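Local coordinates for protein frutapin (Artocarpus altilis, PDB 5KRP) that probably binds mannose-type sugars, as a jacalin-related lectin of breadfruit assembled from four beta-prism subunits, at residues G16-D21 against K134-D139; I29-Y34 against S42-L47. All coordinates share one frame; numbering follows the deposited sequence.

Contact 1: residues G16-D21 against K134-D139; sequences GNEWDD and KGRTGD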
# COMPACT_ATOMS: atom_id res chain seq x y z
N GLY A 16 20.31 -3.59 -23.64
CA GLY A 16 19.01 -3.82 -24.32
C GLY A 16 18.13 -2.61 -24.18
O GLY A 16 18.45 -1.66 -23.48
N ASN A 17 16.99 -2.62 -24.85
CA ASN A 17 16.01 -1.54 -24.73
C ASN A 17 15.23 -1.63 -23.43
O ASN A 17 14.60 -2.61 -23.16
CB ASN A 17 15.06 -1.52 -25.94
CG ASN A 17 15.83 -1.38 -27.27
OD1 ASN A 17 16.65 -0.47 -27.42
ND2 ASN A 17 15.63 -2.34 -28.19
N GLU A 18 15.23 -0.54 -22.65
CA GLU A 18 14.49 -0.48 -21.39
C GLU A 18 12.95 -0.49 -21.68
O GLU A 18 12.47 0.18 -22.62
CB GLU A 18 14.77 0.80 -20.62
CG GLU A 18 16.27 1.04 -20.35
CD GLU A 18 16.91 0.15 -19.29
OE1 GLU A 18 16.16 -0.49 -18.49
OE2 GLU A 18 18.21 0.07 -19.30
N TRP A 19 12.21 -1.21 -20.83
CA TRP A 19 10.74 -1.18 -20.90
C TRP A 19 10.17 -1.38 -19.53
O TRP A 19 10.82 -1.95 -18.64
CB TRP A 19 10.17 -2.20 -21.87
CG TRP A 19 10.55 -3.64 -21.65
CD1 TRP A 19 11.57 -4.30 -22.25
CD2 TRP A 19 9.90 -4.63 -20.80
NE1 TRP A 19 11.61 -5.59 -21.85
CE2 TRP A 19 10.62 -5.82 -20.93
CE3 TRP A 19 8.78 -4.59 -19.91
CZ2 TRP A 19 10.26 -7.01 -20.25
CZ3 TRP A 19 8.40 -5.73 -19.27
CH2 TRP A 19 9.13 -6.94 -19.40
N ASP A 20 8.95 -0.88 -19.37
CA ASP A 20 8.23 -0.99 -18.11
C ASP A 20 6.74 -1.03 -18.38
O ASP A 20 6.22 -0.06 -18.87
CB ASP A 20 8.63 0.11 -17.14
CG ASP A 20 7.99 -0.06 -15.76
OD1 ASP A 20 7.14 -0.96 -15.52
OD2 ASP A 20 8.55 0.54 -14.81
N ASP A 21 6.09 -2.22 -18.18
CA ASP A 21 4.66 -2.33 -18.46
C ASP A 21 3.82 -1.52 -17.47
O ASP A 21 2.67 -1.21 -17.75
CB ASP A 21 4.18 -3.77 -18.44
CG ASP A 21 4.68 -4.62 -19.63
OD1 ASP A 21 5.08 -4.02 -20.65
OD2 ASP A 21 4.55 -5.87 -19.51
N LYS A 134 8.76 -5.30 -15.49
CA LYS A 134 9.61 -4.38 -16.24
C LYS A 134 10.83 -5.15 -16.66
O LYS A 134 11.08 -6.24 -16.14
CB LYS A 134 9.99 -3.12 -15.48
CG LYS A 134 10.78 -3.35 -14.20
CD LYS A 134 11.37 -2.03 -13.74
CE LYS A 134 12.65 -1.75 -14.50
NZ LYS A 134 13.07 -0.35 -14.23
N GLY A 135 11.61 -4.56 -17.56
CA GLY A 135 12.81 -5.24 -17.97
C GLY A 135 13.60 -4.51 -19.03
O GLY A 135 13.45 -3.34 -19.22
N ARG A 136 14.45 -5.29 -19.71
CA ARG A 136 15.22 -4.80 -20.84
C ARG A 136 15.35 -5.92 -21.86
O ARG A 136 15.59 -7.05 -21.48
CB ARG A 136 16.62 -4.40 -20.50
CG ARG A 136 16.82 -3.69 -19.24
CD ARG A 136 18.26 -3.25 -19.02
NE ARG A 136 18.65 -3.75 -17.77
CZ ARG A 136 18.31 -3.28 -16.57
NH1 ARG A 136 17.57 -2.23 -16.44
NH2 ARG A 136 18.77 -3.92 -15.50
N THR A 137 15.14 -5.58 -23.15
CA THR A 137 15.20 -6.56 -24.21
C THR A 137 15.94 -6.00 -25.43
O THR A 137 15.65 -4.91 -25.86
CB THR A 137 13.75 -6.90 -24.66
OG1 THR A 137 13.05 -7.46 -23.54
CG2 THR A 137 13.78 -7.97 -25.77
N GLY A 138 16.86 -6.77 -25.93
CA GLY A 138 17.58 -6.45 -27.17
C GLY A 138 17.24 -7.59 -28.11
O GLY A 138 16.09 -7.69 -28.54
N ASP A 139 18.23 -8.41 -28.44
CA ASP A 139 17.97 -9.65 -29.12
C ASP A 139 17.33 -10.65 -28.16
O ASP A 139 16.66 -11.53 -28.62
CB ASP A 139 19.23 -10.29 -29.66
CG ASP A 139 19.88 -9.50 -30.80
OD1 ASP A 139 19.29 -8.54 -31.37
OD2 ASP A 139 21.06 -9.85 -31.07
O HOH W 1 13.73 -0.96 -17.60
O HOH W 2 15.91 0.94 -15.50
O HOH W 3 11.09 1.59 -15.06
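W19 lays its indole across the backbone of K134 and G135, with its pyrrole N-H bonded to T137. From CB the ring folds over the adjoining strand because CG sits between the backbone N and the carbonyl carbon (chi1 56°). CG and CD1 come down near G135 O, CD1 at 3.7 Å. Further on, CD2 and CE2 lie over G135 N, and on the far rim CZ3 approaches K134 CA to 3.5 Å. G135 has no CB to collide with CZ2, and its CA makes a CH-pi contact, 4.0 Å from the centroid of the six-membered ring. On the pyrrole side, NE1 donates to T137 OG1 over 2.9 Å; the hydroxyl lies close to the ring edge, 18° out of plane, and this bond, with the packing of the face on K134 and G135, restrains the rotation of the indole.

Strand 17-20 is an outermost strand of one of the three four-stranded sheets of the jacalin-type beta-prism, and it is sewn antiparallel to the end of strand 127-137 by paired backbone bonds N17 with T137 and W19 with G135.

The other face carries charge. E18 and R136 run side by side, pointing the same way, and NH1 of R136 reaches E18 OE1 at 3.0 Å in a salt bridge. OE1 receives it on its syn lone pair, in the guanidinium plane, although the carboxylate is turned 61° from that plane. A water 2.8 Å from D20 OD2 also reaches K134 NZ, whose salt bridge is to E126 of the second subunit; R136 NE is held by G13 O and D20 OD1 by H147. D139 N is hydrogen-bonded to a glycerol, probably from the crystallisation liquor; its place next to G138 is consistent with a sugar pocket as in jacalin-like lectins.

Contact 2: residues I29-Y34 against S42-L47; sequences IIELSY and SVIYDL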
# COMPACT_ATOMS: atom_id res chain seq x y z
N ILE A 29 -2.19 -14.05 -18.41
CA ILE A 29 -1.36 -14.88 -19.32
C ILE A 29 0.01 -14.29 -19.43
O ILE A 29 0.18 -13.06 -19.65
CB ILE A 29 -1.99 -14.98 -20.74
CG1 ILE A 29 -3.35 -15.69 -20.70
CG2 ILE A 29 -1.05 -15.66 -21.79
CD1 ILE A 29 -4.25 -15.42 -21.92
N ILE A 30 0.97 -15.20 -19.45
CA ILE A 30 2.38 -14.85 -19.76
C ILE A 30 2.81 -15.59 -21.03
O ILE A 30 2.59 -16.78 -21.10
CB ILE A 30 3.34 -15.19 -18.61
CG1 ILE A 30 2.98 -14.36 -17.37
CG2 ILE A 30 4.78 -14.86 -19.02
CD1 ILE A 30 3.63 -14.86 -16.10
N GLU A 31 3.33 -14.86 -22.02
CA GLU A 31 3.86 -15.49 -23.27
C GLU A 31 5.36 -15.20 -23.37
O GLU A 31 5.77 -14.06 -23.25
CB GLU A 31 3.17 -14.90 -24.50
CG GLU A 31 1.66 -15.16 -24.53
CD GLU A 31 0.98 -14.59 -25.78
OE1 GLU A 31 1.32 -15.07 -26.90
OE2 GLU A 31 0.12 -13.68 -25.64
N LEU A 32 6.16 -16.23 -23.56
CA LEU A 32 7.54 -16.00 -23.71
C LEU A 32 8.09 -16.90 -24.80
O LEU A 32 7.40 -17.84 -25.21
CB LEU A 32 8.24 -16.19 -22.36
CG LEU A 32 8.16 -17.50 -21.66
CD1 LEU A 32 9.25 -18.47 -22.20
CD2 LEU A 32 8.39 -17.34 -20.18
N SER A 33 9.28 -16.55 -25.29
CA SER A 33 10.05 -17.47 -26.19
C SER A 33 11.38 -17.82 -25.55
O SER A 33 11.90 -17.07 -24.69
CB SER A 33 10.23 -16.90 -27.59
OG SER A 33 11.18 -15.87 -27.59
N TYR A 34 11.90 -19.00 -25.88
CA TYR A 34 13.13 -19.47 -25.32
C TYR A 34 13.85 -20.47 -26.25
O TYR A 34 13.21 -21.10 -27.12
CB TYR A 34 12.93 -20.19 -24.01
CG TYR A 34 12.13 -21.47 -24.11
CD1 TYR A 34 10.72 -21.44 -24.14
CD2 TYR A 34 12.79 -22.73 -24.18
CE1 TYR A 34 9.98 -22.64 -24.23
CE2 TYR A 34 12.05 -23.92 -24.31
CZ TYR A 34 10.66 -23.86 -24.29
OH TYR A 34 9.90 -24.99 -24.39
N SER A 42 5.95 -11.14 -22.99
CA SER A 42 4.79 -10.23 -22.99
C SER A 42 3.67 -10.80 -22.11
O SER A 42 3.60 -12.00 -21.90
CB SER A 42 4.28 -9.98 -24.43
OG SER A 42 5.33 -9.75 -25.39
N VAL A 43 2.78 -9.92 -21.65
CA VAL A 43 1.80 -10.35 -20.64
C VAL A 43 0.41 -9.79 -20.99
O VAL A 43 0.26 -8.70 -21.45
CB VAL A 43 2.23 -9.76 -19.25
CG1 VAL A 43 1.28 -10.21 -18.11
CG2 VAL A 43 3.68 -10.10 -18.96
N ILE A 44 -0.60 -10.60 -20.77
CA ILE A 44 -1.99 -10.14 -20.72
C ILE A 44 -2.30 -9.99 -19.22
O ILE A 44 -2.40 -10.97 -18.48
CB ILE A 44 -2.96 -11.08 -21.44
CG1 ILE A 44 -2.80 -10.95 -22.96
CG2 ILE A 44 -4.42 -10.79 -21.11
CD1 ILE A 44 -3.37 -12.14 -23.69
N TYR A 45 -2.38 -8.73 -18.79
CA TYR A 45 -2.72 -8.42 -17.39
C TYR A 45 -4.24 -8.52 -17.13
O TYR A 45 -5.05 -8.49 -18.09
CB TYR A 45 -2.26 -7.03 -17.10
CG TYR A 45 -0.75 -6.90 -17.16
CD1 TYR A 45 0.05 -7.35 -16.10
CD2 TYR A 45 -0.12 -6.39 -18.28
CE1 TYR A 45 1.41 -7.31 -16.16
CE2 TYR A 45 1.30 -6.31 -18.33
CZ TYR A 45 2.05 -6.76 -17.27
OH TYR A 45 3.45 -6.70 -17.30
N ASP A 46 -4.63 -8.58 -15.85
CA ASP A 46 -5.99 -8.20 -15.44
C ASP A 46 -5.97 -6.76 -15.11
O ASP A 46 -5.06 -6.31 -14.33
CB ASP A 46 -6.48 -8.96 -14.25
CG ASP A 46 -7.99 -8.66 -13.98
OD1 ASP A 46 -8.83 -9.11 -14.85
OD2 ASP A 46 -8.21 -7.90 -13.00
N LEU A 47 -6.93 -6.01 -15.61
CA LEU A 47 -7.14 -4.62 -15.15
C LEU A 47 -8.61 -4.54 -14.74
O LEU A 47 -9.51 -4.43 -15.60
CB LEU A 47 -6.84 -3.61 -16.23
CG LEU A 47 -7.01 -2.11 -15.92
CD1 LEU A 47 -6.06 -1.68 -14.79
CD2 LEU A 47 -6.89 -1.27 -17.16
O HOH W 4 5.74 -12.59 -25.98
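I29 and I44 stand side by side on one face of the sheet, pointing the same way, with CD1 of I29 3.8 Å from CD1 of I44. Each holds CG1 anti to its carbonyl carbon (chi1 -63° and -74°), so that the chains lie alongside from CB to the methyl tips, which come closest. I44 is modelled in two conformers, so the tip contact, which holds for one, is less certain. E31 shares this face, its chain extended beyond CG. On the reverse face I30 and V43 pair across the strands; CG1 of V43 comes 3.4 Å from I29 O and also covers the centre of the Y45 ring.

Between the two faces, antiparallel backbone bonds pair I29 with I44 and E31 with S42. In one of two modelled conformers of S42, a water bridges E31 O and S42 OG, and the same hydroxyl is bonded to the backbone N of H57.

The two strands form a beta hairpin at the middle of their four-stranded sheet. Strand 64-69 flanks strand 26-34, with I30 bonded to I68, and strand 50-53 flanks strand 38-47, where I44 packs on P51 and S53.

After strand 6-12 the chain enters strand 17-20, the first half of contact 1, whose partner arrives only with strand 127-137. Contact 1 therefore closes a long loop, and contact 2, which closes the short turn between strands 26-34 and 38-47, is nested wholly inside it, as is the sheet built from strands 77-86, 95-104, 109-114 and 119-125. Contact 1 belongs to the sheet that gathers the strands nearest both termini, contact 2 to the next sheet along the chain. The two meet directly where D21 OD2 lies 2.6 Å from Y45 OH, a probable hydrogen bond joining these two walls of the prism. H57 also reaches both, with D21 bonded to its ring.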